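Long-range contacts in xylanase inhibitor TL-XI (PDB 3G7M), which inhibits xylanases noncompetitively and belongs to the small thaumatin-like proteins of wheat: residues A[16-21]-A[47-52]; A[101-106]-A[127-132]; A[96-101]-A[113-118]. The protein carries 4 engineered substitutions. All blocks are in the same frame, centred on the assembly; numbering follows the deposited sequence.

How the interactions relate
Interaction 1 lies nearest the middle of the molecule and is made within one sheet: strands 13-19 and 44-52 are neighbours in the six-stranded layer, joined by backbone hydrogen bonds. Interaction 3 starts from the same layer, on strand 95-101, but reaches across to strand 111-115 of the other one, and its chemistry is that of an interior: aromatic and aliphatic side chains and a disulfide cysteine, Cys115. Interaction 2 lies farther out, where two irregular loops meet through polar groups gathered on a carboxylate. Its first segment carries on from strand 95-101 of interaction 3, the two share Thr101, and Gln132 NE2 probably hydrogen-bonds to Val100 O. Interaction 1 touches neither of the others; its nearest atoms are about 6 Å from each.

Interaction 1: residues A[16-21]-A[47-52]; sequences AVALVL and YIWGRT
Ala16 CB sits over one face of the Trp49 indole, displaced toward the rim, and makes a CH-pi contact 3.8 Å from the centroid of the six-membered ring. Ala18 CB meets the same ring otherwise, at the edge and near its plane, with Trp49 CH2 4.1 Å away. Trp49 chi1 of 71° sets CG between the backbone N and the carbonyl carbon, on the same side of the sheet as both alanines. The Tyr47 ring has Val20 CG1 over one face, 3.9 Å from the ring centroid, and these two side chains cross at about a right angle. Ala16 CB serves a second flat group as well, lying over one face of the Arg51 guanidinium, 3.8 Å from Arg51 NE, whose N-H is taken by Trp14 O.

All this rests on two adjacent antiparallel strands, 13-19 and 44-52, in the six-stranded sheet of the thaumatin-like beta-sandwich. Ala16 with Trp49 and Ala18 with Tyr47 are hydrogen-bonded pairs, each closed by two backbone bonds; Trp49 N reaches Ala16 O at 3.0 Å. Between them Val17 and Ile48 form a non-hydrogen-bonded pair on the other face of the sheet. Their side chains stand abreast, with Val17 CG2 4.0 Å from Ile48 CG1, and both meet Ile5 of strand 3-7 in the opposing sheet. On the alanine side the indole is tied to a loop instead, Trp49 NE1 donating to Gly67 O.

Interaction 2: residues A[101-106]-A[127-132]; sequences TSTLKG and GCDVVQ
Thr101 and Asp129 come level where two irregular backbones converge, their CA atoms 5.5 Å apart, and the bend that follows brings Thr103 close to Gly127. The Asp129 carboxylate gathers donors on both oxygens, each of them well out of its plane. Ser102 N reaches OD1 at 2.7 Å in a nearly straight bond. Thr103 OG1 comes to the same oxygen from the opposite face, at 3.1 Å. OD2 takes Thr101 OG1 at 2.7 Å and, from the same face, Gln132 NE2, which also bonds to Val100 O while Gln132 OE1 accepts from Tyr134 N. Thr101 OG1 is itself an acceptor for Thr103 N, an ST turn that steadies the hydroxyl aimed at the acid.

An alanine at Asp129 would probably leave Ser102 N and the Thr101 hydroxyl without this acceptor, cost Gln132 NE2 one bond and leave the Thr103 hydroxyl freer to turn.

Ser102 works in the other direction. With chi1 at 65° its OG lies between the backbone N and the carbonyl carbon, where it receives Gly127 N at 2.8 Å and Cys128 N at 3.1 Å while also bonding to Lys125 O. Cys128 is held by its disulfide to Cys123, in strand 121-123. The junction thus joins the loop leaving strand 95-101 toward strand 111-115 to the loop running from strand 121-123 into strand 135-139, and so lies at one end of the sandwich.

Interaction 3: residues A[96-101]-A[113-118]; sequences YTYGVT and LKCSSG
Tyr98 and Leu113 run alongside in opposed directions, each side chain starting from its own strand and reaching toward the other. The phenol passes Leu113 CB, 3.8 Å from Tyr98 CD2, and goes on to Cys115, whose CB lies 3.6 Å from Tyr98 CE1. Tyr98 chi1 of 44° sets CG between the backbone N and the carbonyl carbon, which starts the ring on its way across to strand 111-115. At the far end of the ring Tyr98 OH comes to 3.5 Å from Gly118 CA, where a CB would probably crowd the hydroxyl, and it bonds to Asp119 O.

The strands concerned, 95-101 and 111-115, belong to the two facing sheets of the thaumatin-like beta-sandwich. The axes of 96-101 and 113-115 run nearly antiparallel, at 164°, and approach to 7.7 Å, so that side chains rather than backbone bonds fill the interval. Leu113 leans the other way, toward 99-100: its CD1 meets Val100 CB at 3.8 Å, those two side chains crossing obliquely, while its CD2 lies 3.5 Å from Gly99 O. Leu145 of strand 145-149 packs against both Tyr98 and Cys115, and the disulfide from Cys115 to Cys138 of strand 135-139 ties the two sheets covalently beside the phenol.

Interaction 1: residues A[16-21]-A[47-52]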
loop_
_atom_site.group_PDB
_atom_site.type_symbol
_atom_site.label_atom_id
_atom_site.label_comp_id
_atom_site.label_asym_id
_atom_site.label_seq_id
_atom_site.Cartn_x
_atom_site.Cartn_y
_atom_site.Cartn_z
ATOM N N ALA A 16 4.466 3.318 -0.245
ATOM C CA ALA A 16 5.067 3.341 1.057
ATOM C C ALA A 16 4.550 2.181 1.830
ATOM O O ALA A 16 3.344 1.955 1.902
ATOM C CB ALA A 16 4.743 4.607 1.755
ATOM N N VAL A 17 5.480 1.442 2.411
ATOM C CA VAL A 17 5.136 0.342 3.250
ATOM C C VAL A 17 5.664 0.665 4.644
ATOM O O VAL A 17 6.843 0.983 4.818
ATOM C CB VAL A 17 5.717 -0.985 2.693
ATOM C CG1 VAL A 17 5.306 -2.197 3.557
ATOM C CG2 VAL A 17 5.288 -1.193 1.263
ATOM N N ALA A 18 4.770 0.590 5.633
ATOM C CA ALA A 18 5.129 0.669 7.063
ATOM C C ALA A 18 4.354 -0.363 7.908
ATOM O O ALA A 18 3.153 -0.463 7.773
ATOM C CB ALA A 18 4.914 2.100 7.602
ATOM N N LEU A 19 5.046 -1.121 8.770
ATOM C CA LEU A 19 4.403 -2.005 9.755
ATOM C C LEU A 19 3.578 -1.208 10.770
ATOM O O LEU A 19 3.906 -0.063 11.097
ATOM C CB LEU A 19 5.461 -2.800 10.495
ATOM C CG LEU A 19 6.185 -3.951 9.765
ATOM C CD1 LEU A 19 7.299 -3.425 8.913
ATOM C CD2 LEU A 19 6.791 -4.916 10.760
ATOM N N VAL A 20 2.513 -1.811 11.285
ATOM C CA VAL A 20 1.490 -1.052 12.035
ATOM C C VAL A 20 1.992 -0.423 13.312
ATOM O O VAL A 20 1.472 0.631 13.727
ATOM C CB VAL A 20 0.203 -1.871 12.361
ATOM C CG1 VAL A 20 -0.541 -2.261 11.083
ATOM C CG2 VAL A 20 0.542 -3.081 13.214
ATOM N N LEU A 21 2.990 -1.059 13.928
ATOM C CA LEU A 21 3.428 -0.622 15.249
ATOM C C LEU A 21 4.816 0.012 15.325
ATOM O O LEU A 21 5.321 0.291 16.422
ATOM C CB LEU A 21 3.286 -1.761 16.256
ATOM C CG LEU A 21 1.885 -2.370 16.390
ATOM C CD1 LEU A 21 1.927 -3.447 17.434
ATOM C CD2 LEU A 21 0.828 -1.328 16.722
ATOM N N TYR A 47 1.085 -1.511 6.696
ATOM C CA TYR A 47 0.236 -0.570 5.975
ATOM C C TYR A 47 0.918 -0.368 4.650
ATOM O O TYR A 47 2.171 -0.285 4.601
ATOM C CB TYR A 47 0.129 0.786 6.696
ATOM C CG TYR A 47 -0.811 0.817 7.879
ATOM C CD1 TYR A 47 -2.117 0.332 7.750
ATOM C CD2 TYR A 47 -0.395 1.352 9.119
ATOM C CE1 TYR A 47 -2.988 0.364 8.826
ATOM C CE2 TYR A 47 -1.253 1.392 10.214
ATOM C CZ TYR A 47 -2.552 0.895 10.074
ATOM O OH TYR A 47 -3.407 0.912 11.183
ATOM N N ILE A 48 0.105 -0.265 3.583
ATOM C CA ILE A 48 0.632 -0.041 2.248
ATOM C C ILE A 48 -0.228 1.030 1.634
ATOM O O ILE A 48 -1.456 0.896 1.583
ATOM C CB ILE A 48 0.575 -1.363 1.402
ATOM C CG1 ILE A 48 1.507 -2.405 2.014
ATOM C CG2 ILE A 48 0.903 -1.123 -0.089
ATOM C CD1 ILE A 48 1.310 -3.780 1.503
ATOM N N TRP A 49 0.405 2.097 1.170
ATOM C CA TRP A 49 -0.308 3.163 0.464
ATOM C C TRP A 49 0.565 3.821 -0.581
ATOM O O TRP A 49 1.780 3.782 -0.475
ATOM C CB TRP A 49 -0.822 4.228 1.456
ATOM C CG TRP A 49 0.252 5.070 2.066
ATOM C CD1 TRP A 49 0.680 6.270 1.630
ATOM C CD2 TRP A 49 1.012 4.768 3.241
ATOM N NE1 TRP A 49 1.673 6.749 2.449
ATOM C CE2 TRP A 49 1.899 5.846 3.449
ATOM C CE3 TRP A 49 1.028 3.692 4.139
ATOM C CZ2 TRP A 49 2.807 5.879 4.503
ATOM C CZ3 TRP A 49 1.930 3.722 5.185
ATOM C CH2 TRP A 49 2.808 4.812 5.356
ATOM N N GLY A 50 -0.066 4.455 -1.565
ATOM C CA GLY A 50 0.652 5.227 -2.571
ATOM C C GLY A 50 0.649 6.724 -2.313
ATOM O O GLY A 50 -0.320 7.268 -1.769
ATOM N N ARG A 51 1.736 7.383 -2.735
ATOM C CA ARG A 51 1.881 8.830 -2.621
ATOM C C ARG A 51 2.116 9.439 -3.986
ATOM O O ARG A 51 2.864 8.885 -4.802
ATOM C CB ARG A 51 3.056 9.177 -1.723
ATOM C CG ARG A 51 3.104 8.420 -0.406
ATOM C CD ARG A 51 4.466 8.611 0.219
ATOM N NE ARG A 51 5.461 7.727 -0.364
ATOM C CZ ARG A 51 6.764 7.832 -0.150
ATOM N NH1 ARG A 51 7.231 8.812 0.609
ATOM N NH2 ARG A 51 7.600 6.962 -0.704
ATOM N N THR A 52 1.477 10.586 -4.230
ATOM C CA THR A 52 1.591 11.243 -5.526
ATOM C C THR A 52 2.158 12.609 -5.319
ATOM O O THR A 52 1.998 13.164 -4.245
ATOM C CB THR A 52 0.222 11.379 -6.233
ATOM O OG1 THR A 52 -0.680 12.177 -5.442
ATOM C CG2 THR A 52 -0.389 10.002 -6.510
#

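Interaction 2: residues A[101-106]-A[127-132]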
loop_
_atom_site.group_PDB
_atom_site.type_symbol
_atom_site.label_atom_id
_atom_site.label_comp_id
_atom_site.label_asym_id
_atom_site.label_seq_id
_atom_site.Cartn_x
_atom_site.Cartn_y
_atom_site.Cartn_z
ATOM N N THR A 101 -9.141 0.219 2.957
ATOM C CA THR A 101 -10.201 1.213 3.205
ATOM C C THR A 101 -10.061 2.475 2.366
ATOM O O THR A 101 -8.965 2.869 2.010
ATOM C CB THR A 101 -10.242 1.616 4.672
ATOM O OG1 THR A 101 -11.262 2.626 4.848
ATOM C CG2 THR A 101 -8.896 2.160 5.130
ATOM N N SER A 102 -11.173 3.117 2.057
ATOM C CA SER A 102 -11.130 4.438 1.437
ATOM C C SER A 102 -12.155 5.337 2.158
ATOM O O SER A 102 -12.782 6.221 1.573
ATOM C CB SER A 102 -11.353 4.327 -0.064
ATOM O OG SER A 102 -12.653 3.856 -0.310
ATOM N N THR A 103 -12.310 5.104 3.453
ATOM C CA THR A 103 -13.223 5.895 4.224
ATOM C C THR A 103 -12.532 6.484 5.440
ATOM O O THR A 103 -12.873 7.598 5.876
ATOM C CB THR A 103 -14.473 5.087 4.611
ATOM O OG1 THR A 103 -14.848 4.274 3.499
ATOM C CG2 THR A 103 -15.673 6.006 4.969
ATOM N N LEU A 104 -11.565 5.749 5.988
ATOM C CA LEU A 104 -10.952 6.124 7.266
ATOM C C LEU A 104 -10.089 7.368 7.140
ATOM O O LEU A 104 -10.159 8.268 8.005
ATOM C CB LEU A 104 -10.153 4.961 7.850
ATOM C CG LEU A 104 -9.156 5.330 8.948
ATOM C CD1 LEU A 104 -9.871 5.718 10.232
ATOM C CD2 LEU A 104 -8.160 4.198 9.194
ATOM N N LYS A 105 -9.286 7.408 6.059
ATOM C CA LYS A 105 -8.320 8.483 5.859
ATOM C C LYS A 105 -8.571 9.151 4.516
ATOM O O LYS A 105 -7.737 9.944 4.038
ATOM C CB LYS A 105 -6.866 7.946 5.883
ATOM C CG LYS A 105 -6.218 7.599 7.260
ATOM C CD LYS A 105 -5.689 8.833 7.963
ATOM C CE LYS A 105 -5.139 8.509 9.337
ATOM N NZ LYS A 105 -3.863 7.778 9.208
ATOM N N GLY A 106 -9.708 8.823 3.901
ATOM C CA GLY A 106 -10.114 9.433 2.629
ATOM C C GLY A 106 -9.782 8.555 1.441
ATOM O O GLY A 106 -9.650 7.338 1.585
ATOM N N GLY A 127 -15.177 5.063 -0.388
ATOM C CA GLY A 127 -16.296 4.344 0.219
ATOM C C GLY A 127 -16.424 2.916 -0.277
ATOM O O GLY A 127 -17.518 2.387 -0.385
ATOM N N CYS A 128 -15.294 2.295 -0.578
ATOM C CA CYS A 128 -15.262 0.952 -1.135
ATOM C C CYS A 128 -15.550 -0.073 -0.064
ATOM O O CYS A 128 -16.153 -1.119 -0.316
ATOM C CB CYS A 128 -13.902 0.686 -1.783
ATOM S SG CYS A 128 -12.485 0.661 -0.659
ATOM N N ASP A 129 -15.105 0.249 1.145
ATOM C CA ASP A 129 -15.379 -0.543 2.349
ATOM C C ASP A 129 -16.690 -0.109 3.043
ATOM O O ASP A 129 -16.770 0.972 3.635
ATOM C CB ASP A 129 -14.176 -0.487 3.304
ATOM C CG ASP A 129 -13.699 0.950 3.616
ATOM O OD1 ASP A 129 -13.363 1.719 2.700
ATOM O OD2 ASP A 129 -13.642 1.308 4.820
ATOM N N VAL A 130 -17.729 -0.936 2.916
ATOM C CA VAL A 130 -18.997 -0.663 3.559
ATOM C C VAL A 130 -18.811 -0.726 5.078
ATOM O O VAL A 130 -19.327 0.120 5.808
ATOM C CB VAL A 130 -20.061 -1.669 3.085
ATOM C CG1 VAL A 130 -21.346 -1.508 3.867
ATOM C CG2 VAL A 130 -20.334 -1.471 1.602
ATOM N N VAL A 131 -18.059 -1.731 5.539
ATOM C CA VAL A 131 -17.746 -1.912 6.954
ATOM C C VAL A 131 -16.481 -2.744 7.018
ATOM O O VAL A 131 -16.271 -3.599 6.180
ATOM C CB VAL A 131 -18.913 -2.645 7.729
ATOM C CG1 VAL A 131 -19.018 -4.142 7.353
ATOM C CG2 VAL A 131 -18.770 -2.451 9.252
ATOM N N GLN A 132 -15.638 -2.499 8.007
ATOM C CA GLN A 132 -14.492 -3.353 8.239
ATOM C C GLN A 132 -14.908 -4.561 9.079
ATOM O O GLN A 132 -15.777 -4.438 9.943
ATOM C CB GLN A 132 -13.403 -2.562 8.944
ATOM C CG GLN A 132 -12.842 -1.495 8.080
ATOM C CD GLN A 132 -12.120 -2.061 6.901
ATOM O OE1 GLN A 132 -11.438 -3.068 7.006
ATOM N NE2 GLN A 132 -12.238 -1.405 5.772
#

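Interaction 3: residues A[96-101]-A[113-118]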
loop_
_atom_site.group_PDB
_atom_site.type_symbol
_atom_site.label_atom_id
_atom_site.label_comp_id
_atom_site.label_asym_id
_atom_site.label_seq_id
_atom_site.Cartn_x
_atom_site.Cartn_y
_atom_site.Cartn_z
ATOM N N TYR A 96 -1.777 -15.220 4.274
ATOM C CA TYR A 96 -1.878 -13.780 4.115
ATOM C C TYR A 96 -3.338 -13.401 4.276
ATOM O O TYR A 96 -4.215 -14.156 3.893
ATOM C CB TYR A 96 -1.379 -13.313 2.719
ATOM C CG TYR A 96 0.062 -13.665 2.322
ATOM C CD1 TYR A 96 1.154 -13.082 2.985
ATOM C CD2 TYR A 96 0.336 -14.559 1.247
ATOM C CE1 TYR A 96 2.481 -13.409 2.621
ATOM C CE2 TYR A 96 1.659 -14.886 0.880
ATOM C CZ TYR A 96 2.718 -14.306 1.564
ATOM O OH TYR A 96 4.007 -14.652 1.210
ATOM N N THR A 97 -3.604 -12.230 4.850
ATOM C CA THR A 97 -4.933 -11.585 4.802
ATOM C C THR A 97 -4.671 -10.187 4.348
ATOM O O THR A 97 -3.678 -9.577 4.762
ATOM C CB THR A 97 -5.621 -11.491 6.185
ATOM O OG1 THR A 97 -4.744 -10.857 7.134
ATOM C CG2 THR A 97 -5.948 -12.892 6.727
ATOM N N TYR A 98 -5.540 -9.670 3.490
ATOM C CA TYR A 98 -5.322 -8.336 2.912
ATOM C C TYR A 98 -6.611 -7.502 2.891
ATOM O O TYR A 98 -7.635 -7.942 2.401
ATOM C CB TYR A 98 -4.665 -8.436 1.523
ATOM C CG TYR A 98 -5.268 -9.504 0.623
ATOM C CD1 TYR A 98 -4.930 -10.842 0.762
ATOM C CD2 TYR A 98 -6.185 -9.167 -0.358
ATOM C CE1 TYR A 98 -5.492 -11.799 -0.031
ATOM C CE2 TYR A 98 -6.764 -10.136 -1.157
ATOM C CZ TYR A 98 -6.410 -11.452 -0.990
ATOM O OH TYR A 98 -6.977 -12.427 -1.794
ATOM N N GLY A 99 -6.563 -6.307 3.465
ATOM C CA GLY A 99 -7.746 -5.457 3.590
ATOM C C GLY A 99 -7.430 -4.042 3.176
ATOM O O GLY A 99 -6.268 -3.678 3.022
ATOM N N VAL A 100 -8.461 -3.237 2.972
ATOM C CA VAL A 100 -8.249 -1.927 2.404
ATOM C C VAL A 100 -9.391 -1.080 2.849
ATOM O O VAL A 100 -10.480 -1.589 3.087
ATOM C CB VAL A 100 -8.152 -2.005 0.814
ATOM C CG1 VAL A 100 -9.480 -2.479 0.175
ATOM C CG2 VAL A 100 -7.631 -0.668 0.169
ATOM N N THR A 101 -9.141 0.219 2.957
ATOM C CA THR A 101 -10.201 1.213 3.205
ATOM C C THR A 101 -10.061 2.475 2.366
ATOM O O THR A 101 -8.965 2.869 2.010
ATOM C CB THR A 101 -10.242 1.616 4.672
ATOM O OG1 THR A 101 -11.262 2.626 4.848
ATOM C CG2 THR A 101 -8.896 2.160 5.130
ATOM N N LEU A 113 -6.274 -5.038 -4.353
ATOM C CA LEU A 113 -5.447 -6.029 -3.659
ATOM C C LEU A 113 -5.880 -7.393 -4.129
ATOM O O LEU A 113 -7.083 -7.726 -4.082
ATOM C CB LEU A 113 -5.622 -5.920 -2.150
ATOM C CG LEU A 113 -5.000 -4.677 -1.486
ATOM C CD1 LEU A 113 -5.806 -3.387 -1.770
ATOM C CD2 LEU A 113 -4.886 -4.876 0.016
ATOM N N LYS A 114 -4.918 -8.174 -4.615
ATOM C CA LYS A 114 -5.217 -9.542 -5.040
ATOM C C LYS A 114 -4.150 -10.600 -4.696
ATOM O O LYS A 114 -2.959 -10.306 -4.599
ATOM C CB LYS A 114 -5.613 -9.603 -6.536
ATOM C CG LYS A 114 -4.603 -9.005 -7.496
ATOM C CD LYS A 114 -5.129 -8.959 -8.931
ATOM C CE LYS A 114 -6.066 -7.769 -9.109
ATOM N NZ LYS A 114 -6.473 -7.638 -10.516
ATOM N N CYS A 115 -4.614 -11.836 -4.512
ATOM C CA CYS A 115 -3.748 -12.960 -4.258
ATOM C C CYS A 115 -3.937 -14.030 -5.321
ATOM O O CYS A 115 -5.060 -14.237 -5.808
ATOM C CB CYS A 115 -4.041 -13.543 -2.888
ATOM S SG CYS A 115 -2.652 -14.470 -2.253
ATOM N N SER A 116 -2.838 -14.715 -5.662
ATOM C CA SER A 116 -2.860 -15.778 -6.658
ATOM C C SER A 116 -3.664 -17.000 -6.181
ATOM O O SER A 116 -4.038 -17.866 -6.976
ATOM C CB SER A 116 -1.429 -16.166 -7.041
ATOM O OG SER A 116 -0.685 -16.607 -5.917
ATOM N N SER A 117 -3.926 -17.034 -4.874
ATOM C CA SER A 117 -4.711 -18.079 -4.231
ATOM C C SER A 117 -6.044 -17.559 -3.693
ATOM O O SER A 117 -6.964 -18.339 -3.370
ATOM C CB SER A 117 -3.899 -18.708 -3.086
ATOM O OG SER A 117 -2.742 -19.289 -3.645
ATOM N N GLY A 118 -6.153 -16.232 -3.615
ATOM C CA GLY A 118 -7.333 -15.648 -3.056
ATOM C C GLY A 118 -8.159 -14.938 -4.085
ATOM O O GLY A 118 -7.821 -14.943 -5.269
#